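Local structure of L-lysine 6-oxidase (Marinomonas mediterranea, 3WEU) at residues Ser456-Ile462 with Glu489-Glu493. The protein oxidises the side-chain amine of L-lysine with a cysteine tryptophylquinone cofactor, releasing ammonium and hydrogen peroxide, the latter making it antibacterial. Residues are numbered along the deposited sequence; the frame is centred on the assembly and turned at random.
Sequences SLQNPVI and ECEEE. With EDO (1,2-ethanediol), chain I.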
ATOM      1  N   SER A 456      -6.841 -28.461  18.283  1.00 15.45           N
ATOM      2  CA  SER A 456      -7.419 -28.689  19.615  1.00 16.41           C
ATOM      3  C   SER A 456      -8.352 -29.856  19.625  1.00 16.59           C
ATOM      4  O   SER A 456      -8.555 -30.494  20.645  1.00 14.75           O
ATOM      5  CB  SER A 456      -8.099 -27.396  20.118  1.00 17.22           C
ATOM      6  OG  SER A 456      -9.140 -26.949  19.267  1.00 19.49           O
ATOM      7  N   LEU A 457      -8.977 -30.166  18.487  1.00 14.51           N
ATOM      8  CA  LEU A 457      -9.868 -31.302  18.468  1.00 13.85           C
ATOM      9  C   LEU A 457      -9.212 -32.641  18.603  1.00 14.81           C
ATOM     10  O   LEU A 457      -9.891 -33.678  18.802  1.00 14.42           O
ATOM     11  CB  LEU A 457     -10.691 -31.296  17.185  1.00 15.69           C
ATOM     12  CG  LEU A 457     -11.927 -30.406  17.081  1.00 15.89           C
ATOM     13  CD1 LEU A 457     -13.016 -31.026  17.877  1.00 16.25           C
ATOM     14  CD2 LEU A 457     -11.699 -28.973  17.487  1.00 15.78           C
ATOM     15  N   GLN A 458      -7.894 -32.674  18.437  1.00 14.94           N
ATOM     16  CA  GLN A 458      -7.141 -33.866  18.662  1.00 15.61           C
ATOM     17  C   GLN A 458      -6.807 -34.082  20.153  1.00 16.56           C
ATOM     18  O   GLN A 458      -6.340 -35.159  20.545  1.00 18.12           O
ATOM     19  CB  GLN A 458      -5.815 -33.818  17.892  1.00 15.81           C
ATOM     20  CG  GLN A 458      -5.999 -33.983  16.383  1.00 16.27           C
ATOM     21  CD  GLN A 458      -4.697 -33.779  15.654  1.00 16.89           C
ATOM     22  OE1 GLN A 458      -3.646 -34.294  16.066  1.00 15.87           O
ATOM     23  NE2 GLN A 458      -4.738 -32.955  14.591  1.00 17.54           N
ATOM     24  N   ASN A 459      -7.064 -33.087  20.931  1.00 14.91           N
ATOM     25  CA  ASN A 459      -6.685 -33.135  22.347  1.00 15.50           C
ATOM     26  C   ASN A 459      -7.756 -33.731  23.243  1.00 15.84           C
ATOM     27  O   ASN A 459      -8.800 -33.168  23.345  1.00 17.70           O
ATOM     28  CB  ASN A 459      -6.327 -31.766  22.836  1.00 15.20           C
ATOM     29  CG  ASN A 459      -5.523 -31.850  24.120  1.00 17.28           C
ATOM     30  OD1 ASN A 459      -5.729 -32.781  24.885  1.00 18.57           O
ATOM     31  ND2 ASN A 459      -4.555 -30.970  24.291  1.00 17.88           N
ATOM     32  N   PRO A 460      -7.515 -34.921  23.818  1.00 17.03           N
ATOM     33  CA  PRO A 460      -8.568 -35.544  24.526  1.00 19.64           C
ATOM     34  C   PRO A 460      -9.091 -34.737  25.707  1.00 19.68           C
ATOM     35  O   PRO A 460     -10.252 -34.995  26.118  1.00 20.05           O
ATOM     36  CB  PRO A 460      -7.946 -36.835  25.067  1.00 18.97           C
ATOM     37  CG  PRO A 460      -6.479 -36.605  25.056  1.00 21.35           C
ATOM     38  CD  PRO A 460      -6.290 -35.723  23.856  1.00 19.12           C
ATOM     39  N   VAL A 461      -8.293 -33.804  26.209  1.00 17.71           N
ATOM     40  CA  VAL A 461      -8.768 -33.049  27.393  1.00 20.94           C
ATOM     41  C   VAL A 461      -9.972 -32.131  27.141  1.00 20.01           C
ATOM     42  O   VAL A 461     -10.602 -31.663  28.088  1.00 20.14           O
ATOM     43  CB  VAL A 461      -7.658 -32.263  28.078  1.00 19.55           C
ATOM     44  CG1 VAL A 461      -6.417 -33.135  28.351  1.00 21.24           C
ATOM     45  CG2 VAL A 461      -7.335 -31.015  27.310  1.00 21.36           C
ATOM     46  N   ILE A 462     -10.322 -31.852  25.873  1.00 17.96           N
ATOM     47  CA  ILE A 462     -11.532 -31.093  25.608  1.00 18.46           C
ATOM     48  C   ILE A 462     -12.791 -31.892  25.576  1.00 17.60           C
ATOM     49  O   ILE A 462     -13.865 -31.322  25.432  1.00 20.83           O
ATOM     50  CB  ILE A 462     -11.424 -30.267  24.308  1.00 18.11           C
ATOM     51  CG1 ILE A 462     -11.512 -31.136  23.061  1.00 19.16           C
ATOM     52  CG2 ILE A 462     -10.159 -29.455  24.298  1.00 19.58           C
ATOM     53  CD1 ILE A 462     -11.840 -30.363  21.819  1.00 21.09           C
ATOM     54  N   GLU A 489      -8.767 -23.894  26.924  1.00 19.79           N
ATOM     55  CA  GLU A 489      -9.380 -25.115  27.316  1.00 18.17           C
ATOM     56  C   GLU A 489      -8.496 -26.322  27.264  1.00 18.27           C
ATOM     57  O   GLU A 489      -8.703 -27.305  28.005  1.00 18.72           O
ATOM     58  CB  GLU A 489     -10.596 -25.343  26.431  1.00 22.83           C
ATOM     59  CG  GLU A 489     -10.287 -25.684  24.946  1.00 19.69           C
ATOM     60  CD  GLU A 489      -9.746 -24.533  24.097  1.00 22.59           C
ATOM     61  OE1 GLU A 489      -9.669 -23.318  24.497  1.00 20.91           O
ATOM     62  OE2 GLU A 489      -9.418 -24.844  22.912  1.00 23.98           O
ATOM     63  N   CYS A 490      -7.511 -26.321  26.351  1.00 19.28           N
ATOM     64  CA  CYS A 490      -6.525 -27.427  26.371  1.00 18.02           C
ATOM     65  C   CYS A 490      -5.542 -27.410  27.543  1.00 20.96           C
ATOM     66  O   CYS A 490      -5.046 -28.455  27.919  1.00 19.92           O
ATOM     67  CB  CYS A 490      -5.712 -27.430  25.096  1.00 17.75           C
ATOM     68  SG  CYS A 490      -6.805 -27.763  23.651  1.00 20.27           S
ATOM     69  N   GLU A 491      -5.238 -26.235  28.041  1.00 20.22           N
ATOM     70  CA  GLU A 491      -4.402 -26.077  29.237  1.00 23.10           C
ATOM     71  C   GLU A 491      -5.186 -26.379  30.517  1.00 23.15           C
ATOM     72  O   GLU A 491      -4.738 -27.170  31.352  1.00 23.78           O
ATOM     73  CB  GLU A 491      -3.827 -24.662  29.300  1.00 24.62           C
ATOM     74  CG  GLU A 491      -3.027 -24.448  30.563  1.00 29.78           C
ATOM     75  CD  GLU A 491      -2.315 -23.136  30.549  1.00 36.63           C
ATOM     76  OE1 GLU A 491      -2.575 -22.332  29.652  1.00 39.17           O
ATOM     77  OE2 GLU A 491      -1.492 -22.905  31.441  1.00 39.16           O
ATOM     78  N   GLU A 492      -6.368 -25.824  30.679  1.00 21.79           N
ATOM     79  CA  GLU A 492      -7.136 -26.075  31.948  1.00 24.93           C
ATOM     80  C   GLU A 492      -7.771 -27.384  32.062  1.00 25.07           C
ATOM     81  O   GLU A 492      -7.967 -27.832  33.174  1.00 21.88           O
ATOM     82  CB  GLU A 492      -8.243 -25.041  32.138  1.00 26.98           C
ATOM     83  CG  GLU A 492      -7.753 -23.632  31.963  1.00 27.97           C
ATOM     84  CD  GLU A 492      -6.535 -23.315  32.834  1.00 33.29           C
ATOM     85  OE1 GLU A 492      -6.382 -23.877  33.923  1.00 36.81           O
ATOM     86  OE2 GLU A 492      -5.697 -22.519  32.393  1.00 38.92           O
ATOM     87  N   GLU A 493      -8.197 -28.010  30.929  1.00 20.97           N
ATOM     88  CA  GLU A 493      -8.713 -29.374  30.951  1.00 20.16           C
ATOM     89  C   GLU A 493     -10.099 -29.495  31.518  1.00 20.74           C
ATOM     90  O   GLU A 493     -10.624 -30.577  31.621  1.00 20.59           O
ATOM     91  CB  GLU A 493      -7.800 -30.420  31.656  1.00 21.99           C
ATOM     92  CG  GLU A 493      -6.346 -30.332  31.190  1.00 22.36           C
ATOM     93  CD  GLU A 493      -5.464 -31.500  31.499  1.00 27.11           C
ATOM     94  OE1 GLU A 493      -5.867 -32.437  32.160  1.00 28.84           O
ATOM     95  OE2 GLU A 493      -4.316 -31.498  31.044  1.00 25.29           O
TER
HETATM   96  C1  EDO I 807      -2.724 -33.505  27.012  1.00 29.43           C
HETATM   97  O1  EDO I 807      -3.597 -34.053  26.016  1.00 24.44           O
HETATM   98  C2  EDO I 807      -2.072 -32.196  26.643  1.00 25.56           C
HETATM   99  O2  EDO I 807      -3.061 -31.136  26.665  1.00 25.99           O
HETATM  100  O   HOH W   1     -10.865 -26.037  21.015  1.00 22.25           O
HETATM  101  O   HOH W   2     -10.937 -28.817  28.511  1.00 21.73           O
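Cys490 of the one-turn helix 489-492 lies against the loop 456-462, which meets its side chain through Ser456, Asn459 and Ile462. With SG anti to its own carbonyl carbon (chi1 -64°), the sulfur lies 3.8 Å from Ser456 CB and equally close to Ile462 CG2, while Asn459 ND2 approaches Cys490 CB. Val461 covers the end of the helix: its CG2 methyl rests 3.5 Å from Cys490 O, and its CG1 meets the carboxylate carbon CD of Glu493 at 3.7 Å. The extended Glu493 chain crosses the valine at a slant, CB and CG near Val461 CB and the carboxylate at CG1. Glu493 is the first residue past the helix, its positive phi marking the turn away.

Ile462 and Glu489 run side by side, with CG2 against CG. Beyond CG the Glu489 chain bends, and its OE2 receives a bond from a water that in turn accepts from Ser456 OG; a second water donates to both Val461 O and Glu489 O. The direct contacts are van der Waals, and waters join the polar groups. Asn459 OD1 accepts from Val461 N (3.1 Å), the donor lying above the carbonyl plane, in an Asx turn; an ethanediol, probably from the crystallisation liquor, donates to OD1 and accepts from ND2.

Salt bridges from Glu489 to Lys503 and Arg504 tie the helix to the following loop, and Lys470 NZ hydrogen-bonds to Glu493 O. Both segments belong to the C-terminal family region; Leu457, Gln458 and Pro460 of the loop pack on helix 261-272, and Ile462 pairs by backbone with Lys470, just after strand 468-469.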